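Local coordinates for putative hemin ABC transport system, membrane protein (Burkholderia cenocepacia J2315, PDB 5B57) that probably serves as the membrane-spanning permease subunit of an ABC importer that carries haem across the cytoplasmic membrane, at residues A[65-70]-A[106-111]; A[112-117]-A[340-345]; A[119-124]-A[296-301]; A[308-313]-A[370-375]; A[346-351]-A[361-366]. All blocks are in the same frame, centred on the assembly; numbering follows the deposited sequence. Where two conformers were deposited one is given.

Interaction 1: A[65-70]-A[106-111]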
# COMPACT_ATOMS: atom_id res chain seq x y z
N ALA A 65 -19.87 31.76 14.12
CA ALA A 65 -20.45 31.88 15.45
C ALA A 65 -19.42 31.57 16.52
O ALA A 65 -19.06 32.45 17.31
CB ALA A 65 -21.64 30.93 15.62
N MET A 66 -18.97 30.33 16.56
CA MET A 66 -17.89 29.91 17.44
C MET A 66 -16.75 30.93 17.50
O MET A 66 -16.27 31.28 18.59
CB MET A 66 -17.35 28.56 16.97
CG MET A 66 -16.01 28.28 17.55
SD MET A 66 -15.95 26.61 18.17
CE MET A 66 -17.14 26.72 19.52
N SER A 67 -16.32 31.40 16.33
CA SER A 67 -15.28 32.43 16.27
C SER A 67 -15.61 33.62 17.17
O SER A 67 -14.80 34.02 18.02
CB SER A 67 -15.11 32.88 14.83
OG SER A 67 -13.83 33.39 14.62
N VAL A 68 -16.80 34.20 17.00
CA VAL A 68 -17.23 35.33 17.82
C VAL A 68 -17.16 34.97 19.30
O VAL A 68 -16.65 35.75 20.11
CB VAL A 68 -18.65 35.76 17.40
CG1 VAL A 68 -19.34 36.53 18.50
CG2 VAL A 68 -18.57 36.61 16.16
N VAL A 69 -17.67 33.80 19.67
CA VAL A 69 -17.64 33.48 21.09
C VAL A 69 -16.21 33.29 21.56
O VAL A 69 -15.89 33.59 22.71
CB VAL A 69 -18.53 32.26 21.43
CG1 VAL A 69 -19.16 31.74 20.18
CG2 VAL A 69 -17.75 31.16 22.17
N ALA A 70 -15.30 32.87 20.67
CA ALA A 70 -13.92 32.64 21.08
C ALA A 70 -13.28 33.88 21.69
O ALA A 70 -12.46 33.76 22.61
CB ALA A 70 -13.08 32.15 19.90
N PRO A 106 -5.52 38.10 17.44
CA PRO A 106 -4.50 37.37 16.67
C PRO A 106 -4.48 35.88 16.95
O PRO A 106 -4.14 35.09 16.07
CB PRO A 106 -3.18 38.03 17.11
CG PRO A 106 -3.57 39.31 17.75
CD PRO A 106 -4.90 39.02 18.40
N ARG A 107 -4.86 35.48 18.16
CA ARG A 107 -4.90 34.07 18.47
C ARG A 107 -6.10 33.40 17.83
O ARG A 107 -5.99 32.31 17.28
CB ARG A 107 -4.90 33.88 19.98
CG ARG A 107 -5.10 32.48 20.41
CD ARG A 107 -4.38 32.17 21.69
NE ARG A 107 -4.74 30.84 22.13
CZ ARG A 107 -4.26 30.28 23.22
NH1 ARG A 107 -3.39 30.94 23.97
NH2 ARG A 107 -4.63 29.05 23.57
N VAL A 108 -7.25 34.06 17.86
CA VAL A 108 -8.42 33.48 17.21
C VAL A 108 -8.22 33.43 15.71
O VAL A 108 -8.49 32.41 15.07
CB VAL A 108 -9.70 34.25 17.57
CG1 VAL A 108 -10.81 33.80 16.67
CG2 VAL A 108 -10.07 33.99 19.02
N VAL A 109 -7.69 34.51 15.12
CA VAL A 109 -7.42 34.52 13.68
C VAL A 109 -6.38 33.45 13.32
O VAL A 109 -6.51 32.77 12.30
CB VAL A 109 -7.01 35.93 13.23
CG1 VAL A 109 -5.88 35.90 12.27
CG2 VAL A 109 -8.14 36.53 12.54
N LEU A 110 -5.35 33.26 14.15
CA LEU A 110 -4.36 32.24 13.85
C LEU A 110 -4.99 30.86 13.83
O LEU A 110 -4.71 30.06 12.94
CB LEU A 110 -3.19 32.30 14.84
CG LEU A 110 -1.99 31.38 14.55
CD1 LEU A 110 -1.27 31.79 13.29
CD2 LEU A 110 -1.01 31.35 15.68
N ALA A 111 -5.87 30.57 14.79
CA ALA A 111 -6.57 29.29 14.77
C ALA A 111 -7.37 29.08 13.49
O ALA A 111 -7.41 27.97 12.97
CB ALA A 111 -7.47 29.14 16.00
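The helices meet where Ala70 and Val108 bring their CA atoms to 6.8 Å, the nearest backbone approach between 65-70 and 106-111. Helix 94-128 is kinked here: the backbone N atoms of Pro106 and Arg107 make no hydrogen bond to the preceding turn, whereas within the segment the bonds Leu110 N to Pro106 O and Ala111 N to Arg107 O are regular.

Val108 carries its side of the contact alone, with its isopropyl fork facing helix 54-72. Its CG1 lies anti to the backbone N (chi1 169°), and this spreads the two methyls over residues one turn apart. CG2 reaches the methyl of the alanine, with Ala70 CB at 3.6 Å. CG1 comes to 3.7 Å from Ser67 OG, a van der Waals approach to a hydroxyl and no hydrogen bond. The buried surface is small, 111 Å² for both sides together, and more than half of it belongs to Val108.

Polar bonds lie just beside this apolar touch. Arg107 forms salt bridges with Asp346 and Asp357, which tie the kinked turn to other parts of the chain. Helix 327-352 flanks the contact through Leu343 and Leu347, which pack against Ala70.

Between these two segments the contact is van der Waals only; a directional link between the same two helices comes from Arg104 NH2, earlier on helix 94-128, which bonds to Ala70 O.

Interaction 2: A[112-117]-A[340-345]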
# COMPACT_ATOMS: atom_id res chain seq x y z
N LEU A 112 -8.01 30.13 12.94
CA LEU A 112 -8.70 29.98 11.66
C LEU A 112 -7.73 29.73 10.51
O LEU A 112 -7.99 28.88 9.66
CB LEU A 112 -9.56 31.21 11.35
CG LEU A 112 -10.73 31.45 12.28
CD1 LEU A 112 -11.40 32.73 11.92
CD2 LEU A 112 -11.68 30.28 12.22
N LEU A 113 -6.61 30.46 10.46
CA LEU A 113 -5.60 30.24 9.43
C LEU A 113 -4.99 28.84 9.50
O LEU A 113 -4.73 28.23 8.46
CB LEU A 113 -4.49 31.28 9.53
CG LEU A 113 -4.75 32.70 9.05
CD1 LEU A 113 -3.43 33.43 9.09
CD2 LEU A 113 -5.37 32.68 7.66
N VAL A 114 -4.75 28.33 10.71
CA VAL A 114 -4.17 27.00 10.86
C VAL A 114 -5.18 25.93 10.43
O VAL A 114 -4.88 25.07 9.58
CB VAL A 114 -3.69 26.78 12.31
CG1 VAL A 114 -3.61 25.34 12.63
CG2 VAL A 114 -2.32 27.37 12.50
N GLY A 115 -6.37 25.95 11.00
CA GLY A 115 -7.38 24.98 10.62
C GLY A 115 -7.72 25.01 9.14
O GLY A 115 -7.62 24.00 8.46
N GLY A 116 -8.14 26.17 8.63
CA GLY A 116 -8.39 26.27 7.21
C GLY A 116 -7.20 25.87 6.37
O GLY A 116 -7.35 25.23 5.33
N GLY A 117 -5.99 26.21 6.82
CA GLY A 117 -4.81 25.85 6.06
C GLY A 117 -4.61 24.35 5.97
O GLY A 117 -4.44 23.79 4.88
N LEU A 340 -13.05 25.23 11.88
CA LEU A 340 -13.98 24.96 12.97
C LEU A 340 -13.38 24.02 14.02
O LEU A 340 -13.49 24.27 15.22
CB LEU A 340 -15.30 24.41 12.43
CG LEU A 340 -16.32 24.22 13.55
CD1 LEU A 340 -16.59 25.54 14.30
CD2 LEU A 340 -17.59 23.65 12.99
N LEU A 341 -12.70 22.96 13.58
CA LEU A 341 -12.16 22.02 14.56
C LEU A 341 -10.96 22.60 15.33
O LEU A 341 -10.86 22.41 16.55
CB LEU A 341 -11.78 20.71 13.85
CG LEU A 341 -12.94 19.85 13.32
CD1 LEU A 341 -12.44 18.92 12.24
CD2 LEU A 341 -13.61 19.06 14.43
N THR A 342 -10.04 23.29 14.65
CA THR A 342 -8.87 23.85 15.32
C THR A 342 -9.27 24.83 16.41
O THR A 342 -8.74 24.81 17.53
CB THR A 342 -7.98 24.56 14.31
OG1 THR A 342 -7.66 23.65 13.26
CG2 THR A 342 -6.72 25.07 14.97
N LEU A 343 -10.17 25.74 16.06
CA LEU A 343 -10.68 26.71 17.00
C LEU A 343 -11.37 26.02 18.19
O LEU A 343 -11.14 26.37 19.35
CB LEU A 343 -11.63 27.62 16.23
CG LEU A 343 -12.38 28.78 16.82
CD1 LEU A 343 -11.40 29.84 17.28
CD2 LEU A 343 -13.22 29.26 15.67
N ALA A 344 -12.22 25.03 17.91
CA ALA A 344 -12.80 24.23 18.98
C ALA A 344 -11.71 23.63 19.87
O ALA A 344 -11.88 23.55 21.11
CB ALA A 344 -13.68 23.12 18.39
N ALA A 345 -10.58 23.23 19.27
CA ALA A 345 -9.46 22.67 20.02
C ALA A 345 -8.72 23.71 20.85
O ALA A 345 -8.25 23.39 21.95
CB ALA A 345 -8.48 21.98 19.09
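Thr342 sits over the backbone of Gly115, and its side chain can be traced outward atom by atom. CB lies 3.8 Å from Gly115 CA. From there the chain forks: OG1 stands anti to the carbonyl carbon (chi1 -55°), next to Gly115 CA, while CG2 turns to the neighbouring valine and stops 3.9 Å from Val114 CG1. These two side chains cross at about a right angle. The hydroxyl forms no hydrogen bond with Gly115; its partner is Gly338 O, one turn earlier in its own helix, so its polar end is turned back on the backbone.

Such glycine-mediated packing lets transmembrane helices come close, and here it joins helix 94-128 to helix 327-352 inside the all-helical FecCD permease fold. The axes of the two short segments approach to 7.7 Å at an angle of 137° between their directions, and the CA atoms of Gly115 and Thr342 are 5.1 Å apart.

A second touch lies one turn toward the start of 112-117. Leu112 bends its end back to the partner helix, and its CD2 meets Leu343 CD2 at 3.9 Å. Helix 54-72 covers this pair, with Met63 and Ser67 on Leu112 and Met66 on Leu343, whereas Ile311 packs on Thr342.

Interaction 3: A[119-124]-A[296-301]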
# COMPACT_ATOMS: atom_id res chain seq x y z
N GLY A 119 -6.76 21.86 6.70
CA GLY A 119 -7.90 21.25 6.03
C GLY A 119 -7.76 21.24 4.52
O GLY A 119 -7.88 20.19 3.88
N ALA A 120 -7.48 22.41 3.93
CA ALA A 120 -7.39 22.56 2.49
C ALA A 120 -6.17 21.85 1.91
O ALA A 120 -6.27 21.16 0.90
CB ALA A 120 -7.38 24.04 2.12
N THR A 121 -5.00 22.01 2.51
CA THR A 121 -3.83 21.34 1.95
C THR A 121 -3.94 19.83 2.07
O THR A 121 -3.42 19.10 1.23
CB THR A 121 -2.51 21.84 2.59
OG1 THR A 121 -2.62 21.86 4.02
CG2 THR A 121 -2.12 23.23 2.06
N GLY A 122 -4.64 19.34 3.10
CA GLY A 122 -4.82 17.90 3.23
C GLY A 122 -5.73 17.35 2.15
O GLY A 122 -5.43 16.32 1.52
N ALA A 123 -6.87 18.02 1.94
CA ALA A 123 -7.76 17.69 0.83
C ALA A 123 -6.99 17.61 -0.49
O ALA A 123 -7.17 16.67 -1.27
CB ALA A 123 -8.88 18.72 0.75
N ALA A 124 -6.10 18.58 -0.74
CA ALA A 124 -5.33 18.55 -1.98
C ALA A 124 -4.39 17.35 -2.01
O ALA A 124 -4.39 16.58 -2.98
CB ALA A 124 -4.54 19.85 -2.15
N LEU A 296 4.09 25.98 0.73
CA LEU A 296 3.99 27.40 1.03
C LEU A 296 2.99 27.69 2.15
O LEU A 296 3.27 28.51 3.03
CB LEU A 296 3.63 28.14 -0.25
CG LEU A 296 3.38 29.62 -0.09
CD1 LEU A 296 4.66 30.27 0.39
CD2 LEU A 296 2.92 30.21 -1.41
N ALA A 297 1.80 27.02 2.15
CA ALA A 297 0.82 27.25 3.22
C ALA A 297 1.20 26.57 4.55
O ALA A 297 1.16 27.21 5.61
CB ALA A 297 -0.56 26.77 2.80
N VAL A 298 1.53 25.28 4.51
CA VAL A 298 1.97 24.60 5.73
C VAL A 298 3.24 25.24 6.28
O VAL A 298 3.39 25.38 7.50
CB VAL A 298 2.16 23.09 5.44
CG1 VAL A 298 2.72 22.38 6.66
CG2 VAL A 298 0.86 22.48 5.01
N GLY A 299 4.17 25.62 5.41
CA GLY A 299 5.41 26.20 5.91
C GLY A 299 5.17 27.49 6.66
O GLY A 299 5.77 27.75 7.70
N ALA A 300 4.27 28.33 6.14
CA ALA A 300 3.86 29.52 6.86
C ALA A 300 3.25 29.18 8.21
O ALA A 300 3.47 29.91 9.18
CB ALA A 300 2.87 30.32 6.02
N LEU A 301 2.51 28.08 8.30
CA LEU A 301 1.72 27.82 9.51
C LEU A 301 2.54 27.20 10.62
O LEU A 301 2.48 27.64 11.77
CB LEU A 301 0.54 26.92 9.17
CG LEU A 301 -0.49 27.69 8.38
CD1 LEU A 301 -1.54 26.77 7.75
CD2 LEU A 301 -1.10 28.70 9.34
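No aromatic ring or other flat side chain takes part where Thr121 meets Ala297 and Val298, so there are no faces or edges to match; a forked threonine is set between two small apolar groups. The nearest backbones are those of Thr121 and Ala297, whose CA atoms are 7.6 Å apart. This wide spacing is bridged by side chains, and only 95 Å² is buried in all.

Each branch of the threonine has its own neighbour. The methyl meets the alanine, Thr121 CG2 to Ala297 CB, at 3.9 Å. The hydroxyl stands beside one arm of the valine, with Thr121 OG1 and Val298 CG2 3.7 Å apart. A chi1 of 48° sets OG1 between the backbone N and the carbonyl carbon. From there the hydroxyl bonds to Gly117 O in the preceding turn, with a weak alternative at Phe118 O. Its polar need is thus met within its own helix, and what it offers helix 283-305 is van der Waals contact. Thr121 CB adds a more distant approach to Val298 CG2.

All three touching residues are buried. Pro136, in a loop, packs on both Thr121 and Val298. Beyond them, helix 327-352 covers Ala120 and Ala123, helix 242-260 lies against Ala124 and Leu301, and Phe174 of helix 168-188 touches Leu296 and Ala300, placing the contact within an all-helical bundle without strands.

Interaction 4: A[308-313]-A[370-375]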
# COMPACT_ATOMS: atom_id res chain seq x y z
N ILE A 308 1.28 20.74 14.81
CA ILE A 308 -0.10 20.33 15.01
C ILE A 308 -0.35 19.72 13.66
O ILE A 308 -0.05 20.40 12.68
CB ILE A 308 -1.03 21.53 15.28
CG1 ILE A 308 -0.48 22.46 16.37
CG2 ILE A 308 -2.39 21.06 15.64
CD1 ILE A 308 -0.42 23.93 15.96
N GLY A 309 -0.87 18.50 13.52
CA GLY A 309 -1.50 17.71 14.55
C GLY A 309 -2.88 17.22 14.07
O GLY A 309 -3.89 17.75 14.52
N PHE A 310 -2.94 16.27 13.14
CA PHE A 310 -4.17 15.53 12.79
C PHE A 310 -5.29 16.26 12.05
O PHE A 310 -6.18 15.58 11.53
CB PHE A 310 -4.83 14.92 14.04
CG PHE A 310 -4.06 13.80 14.62
CD1 PHE A 310 -4.26 12.50 14.16
CD2 PHE A 310 -3.08 14.03 15.59
CE1 PHE A 310 -3.52 11.45 14.67
CE2 PHE A 310 -2.32 12.98 16.11
CZ PHE A 310 -2.54 11.69 15.64
N ILE A 311 -5.33 17.60 12.03
CA ILE A 311 -6.48 18.26 11.39
C ILE A 311 -6.52 17.94 9.90
O ILE A 311 -7.57 17.56 9.37
CB ILE A 311 -6.47 19.79 11.62
CG1 ILE A 311 -7.15 20.14 12.93
CG2 ILE A 311 -7.29 20.54 10.54
CD1 ILE A 311 -6.36 19.81 14.06
N GLY A 312 -5.39 18.08 9.20
CA GLY A 312 -5.35 17.85 7.76
C GLY A 312 -5.70 16.43 7.33
O GLY A 312 -5.89 16.19 6.12
N LEU A 313 -5.76 15.47 8.27
CA LEU A 313 -6.30 14.14 8.00
C LEU A 313 -7.80 14.10 8.29
O LEU A 313 -8.59 13.75 7.42
CB LEU A 313 -5.56 13.10 8.85
CG LEU A 313 -4.65 12.05 8.22
CD1 LEU A 313 -3.48 12.66 7.47
CD2 LEU A 313 -4.10 11.13 9.29
N PRO A 370 -9.92 9.45 18.76
CA PRO A 370 -11.29 8.98 18.45
C PRO A 370 -11.61 8.89 16.96
O PRO A 370 -12.37 7.99 16.56
CB PRO A 370 -12.19 10.03 19.13
CG PRO A 370 -11.34 11.24 19.20
CD PRO A 370 -9.95 10.72 19.51
N PHE A 371 -11.05 9.76 16.12
CA PHE A 371 -11.27 9.65 14.68
C PHE A 371 -10.76 8.32 14.14
O PHE A 371 -11.45 7.66 13.35
CB PHE A 371 -10.57 10.78 13.94
CG PHE A 371 -10.62 10.63 12.44
CD1 PHE A 371 -11.77 10.96 11.75
CD2 PHE A 371 -9.53 10.15 11.73
CE1 PHE A 371 -11.84 10.82 10.37
CE2 PHE A 371 -9.59 10.00 10.35
CZ PHE A 371 -10.74 10.34 9.67
N PHE A 372 -9.54 7.93 14.50
CA PHE A 372 -9.00 6.66 14.02
C PHE A 372 -9.64 5.47 14.73
O PHE A 372 -9.74 4.39 14.15
CB PHE A 372 -7.48 6.63 14.17
CG PHE A 372 -6.76 7.24 13.01
CD1 PHE A 372 -6.55 8.61 12.95
CD2 PHE A 372 -6.32 6.44 11.97
CE1 PHE A 372 -5.91 9.17 11.87
CE2 PHE A 372 -5.67 7.00 10.90
CZ PHE A 372 -5.47 8.38 10.85
N LEU A 373 -10.07 5.65 15.98
CA LEU A 373 -10.86 4.60 16.63
C LEU A 373 -12.20 4.40 15.92
O LEU A 373 -12.68 3.27 15.84
CB LEU A 373 -11.07 4.94 18.10
CG LEU A 373 -10.56 3.94 19.12
CD1 LEU A 373 -9.16 3.50 18.74
CD2 LEU A 373 -10.57 4.62 20.48
N ALA A 374 -12.81 5.49 15.43
CA ALA A 374 -14.02 5.38 14.61
C ALA A 374 -13.76 4.67 13.27
O ALA A 374 -14.53 3.78 12.88
CB ALA A 374 -14.61 6.76 14.35
N LEU A 375 -12.72 5.07 12.54
CA LEU A 375 -12.27 4.33 11.36
C LEU A 375 -12.16 2.84 11.64
O LEU A 375 -12.72 2.02 10.90
CB LEU A 375 -10.92 4.87 10.88
CG LEU A 375 -10.94 6.10 9.97
CD1 LEU A 375 -9.83 5.95 8.94
CD2 LEU A 375 -12.29 6.18 9.31
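Leu313 and Phe372 carry most of this contact between two elements of the FecCD permease fold: the first turn of helix 311-323, with the bend that leads into it, and the later part of helix 360-378. The bend has a cis peptide before Gly309, and Phe310 takes the N-cap position.

The close part is the leucine against the ring edge. Leu313 CD2 lies near the plane of the Phe372 ring, 3.4 Å from CZ of that ring and 3.7 Å from its CE1, and the two side chains cross at about a right angle. One face of the Phe372 ring is taken by its own neighbour in sequence: Phe371 CE2 stands 4.0 Å above the plane, offset toward the rim. Phe371 in turn meets the ring of His317 with planes at about 85°.

The looser part lies toward Phe310 and Phe371, both partly exposed. The backbones are well separated there, and the CA atoms of these two residues, the nearest across the segments, are 9.4 Å apart. The second subunit brings Ala208 against Phe310, Ile204 against Phe372 and Ala205 against Leu373, so the contact borders the dimer interface. Where the two aromatic side chains meet, Phe372 CE1 lies at the edge of the Phe310 ring, 4.3 Å from Phe310 CE1.

Interaction 5: A[346-351]-A[361-366]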
# COMPACT_ATOMS: atom_id res chain seq x y z
N ASP A 346 -8.59 24.96 20.34
CA ASP A 346 -7.85 25.98 21.10
C ASP A 346 -8.72 26.62 22.15
O ASP A 346 -8.24 26.93 23.25
CB ASP A 346 -7.27 27.06 20.18
CG ASP A 346 -6.25 27.96 20.91
OD1 ASP A 346 -5.18 27.44 21.31
OD2 ASP A 346 -6.50 29.18 21.06
N LEU A 347 -10.00 26.82 21.83
CA LEU A 347 -10.97 27.12 22.87
C LEU A 347 -10.96 26.06 23.95
O LEU A 347 -11.15 26.38 25.13
CB LEU A 347 -12.34 27.25 22.24
CG LEU A 347 -13.10 28.43 22.77
CD1 LEU A 347 -13.76 29.03 21.58
CD2 LEU A 347 -14.11 27.92 23.78
N ALA A 348 -10.75 24.79 23.59
CA ALA A 348 -10.67 23.76 24.62
C ALA A 348 -9.42 23.90 25.49
O ALA A 348 -9.49 23.73 26.71
CB ALA A 348 -10.73 22.38 23.99
N ALA A 349 -8.26 24.22 24.91
CA ALA A 349 -7.03 24.28 25.72
C ALA A 349 -7.10 25.44 26.71
O ALA A 349 -6.82 25.28 27.91
CB ALA A 349 -5.81 24.43 24.82
N ARG A 350 -7.48 26.65 26.22
CA ARG A 350 -7.54 27.82 27.06
C ARG A 350 -8.66 27.74 28.10
O ARG A 350 -8.94 28.70 28.82
CB ARG A 350 -7.71 29.08 26.20
CG ARG A 350 -6.47 29.96 26.12
CD ARG A 350 -6.61 31.22 27.01
NE ARG A 350 -5.35 31.73 27.58
CZ ARG A 350 -4.85 31.36 28.75
NH1 ARG A 350 -5.49 30.46 29.50
NH2 ARG A 350 -3.71 31.87 29.18
N THR A 351 -9.30 26.58 28.21
CA THR A 351 -10.51 26.48 29.03
C THR A 351 -10.54 25.29 30.00
O THR A 351 -10.64 25.50 31.21
CB THR A 351 -11.75 26.43 28.11
OG1 THR A 351 -12.01 27.74 27.59
CG2 THR A 351 -12.97 25.90 28.84
N GLY A 361 -1.18 20.87 20.17
CA GLY A 361 -0.95 19.55 19.62
C GLY A 361 -1.56 18.46 20.49
O GLY A 361 -2.02 17.44 19.98
N VAL A 362 -1.58 18.68 21.81
CA VAL A 362 -2.15 17.68 22.71
C VAL A 362 -3.64 17.54 22.45
O VAL A 362 -4.17 16.43 22.38
CB VAL A 362 -1.85 18.02 24.18
CG1 VAL A 362 -3.00 17.62 25.05
CG2 VAL A 362 -0.59 17.29 24.66
N LEU A 363 -4.33 18.67 22.25
CA LEU A 363 -5.77 18.64 22.01
C LEU A 363 -6.10 18.10 20.61
O LEU A 363 -7.05 17.32 20.45
CB LEU A 363 -6.37 20.03 22.21
CG LEU A 363 -7.01 20.33 23.57
CD1 LEU A 363 -8.14 19.39 23.78
CD2 LEU A 363 -6.05 20.22 24.73
N THR A 364 -5.34 18.47 19.59
CA THR A 364 -5.66 17.90 18.28
C THR A 364 -5.38 16.40 18.23
O THR A 364 -6.03 15.69 17.46
CB THR A 364 -4.92 18.63 17.17
OG1 THR A 364 -3.50 18.50 17.35
CG2 THR A 364 -5.27 20.04 17.24
N ALA A 365 -4.43 15.89 19.03
CA ALA A 365 -4.26 14.44 19.11
C ALA A 365 -5.46 13.80 19.79
O ALA A 365 -5.77 12.63 19.52
CB ALA A 365 -3.00 14.08 19.88
N LEU A 366 -6.14 14.52 20.65
CA LEU A 366 -7.32 13.94 21.26
C LEU A 366 -8.53 14.00 20.34
O LEU A 366 -9.59 13.47 20.72
CB LEU A 366 -7.60 14.64 22.59
CG LEU A 366 -6.46 14.44 23.58
CD1 LEU A 366 -6.69 15.36 24.75
CD2 LEU A 366 -6.37 12.98 23.98
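Two consecutive helices of the permease fold, 327-352 and 360-378, are joined by a short linker and meet again near it, where Leu363 reaches back to Ala348 and Ala349. The closest backbones are those of Ala349 and Leu363, with CA atoms 6.9 Å apart, and 104 Å² is buried in total, about half of it on the leucine.

Leu363 holds its forked end against two successive alanine methyls. Its CD1 lies 4.0 Å from Ala348 CB, and its other branch, CD2, is 4.2 Å from Ala349 CB. The chi2 of -61° puts CD1 to one side of the CA-CB line while CD2 extends away from CA, and each branch can address its own alanine. Ile358, in the linker, packs on the same leucine, so the connecting segment and the earlier helix share one apolar side chain.

Polar groups of the two segments have other partners: the carboxylate of Asp346 is satisfied outside both segments, and Gly361 is joined to Leu234 by backbone hydrogen bonding. A different side of helix 360-378 serves the dimer: Val362 packs on Leu216 of the second subunit, Ala365 on its Ala208 and Leu366 on its Ala212.

Since the touching atoms are all methyl carbons at van der Waals separation, the contact has no preferred bond direction; it sets the spacing of the two helices by shape.

In the fold
Interactions 1, 2 and 3 follow one another along helix 94-128; the centres of 1 and 3 are about 19 Å apart. Interactions 1 and 2 touch, Met66 CG lying 3.5 Å from Leu343 CD2, and Leu301 joins 2 to 3, its CD2 3.6 Å from Val114 CG2. A salt bridge connects 1 to 5, with Arg107 NE 2.6 Å from Asp346 OD2. Interaction 5 is nested within the loop closed by 4; the two pack together where Ile311 CD1 lies 3.4 Å from Thr364 CG2, and both border the second subunit. The bound decyl maltoside comes about 7 Å from the side chain of Leu112 in interaction 2 and touches Leu113.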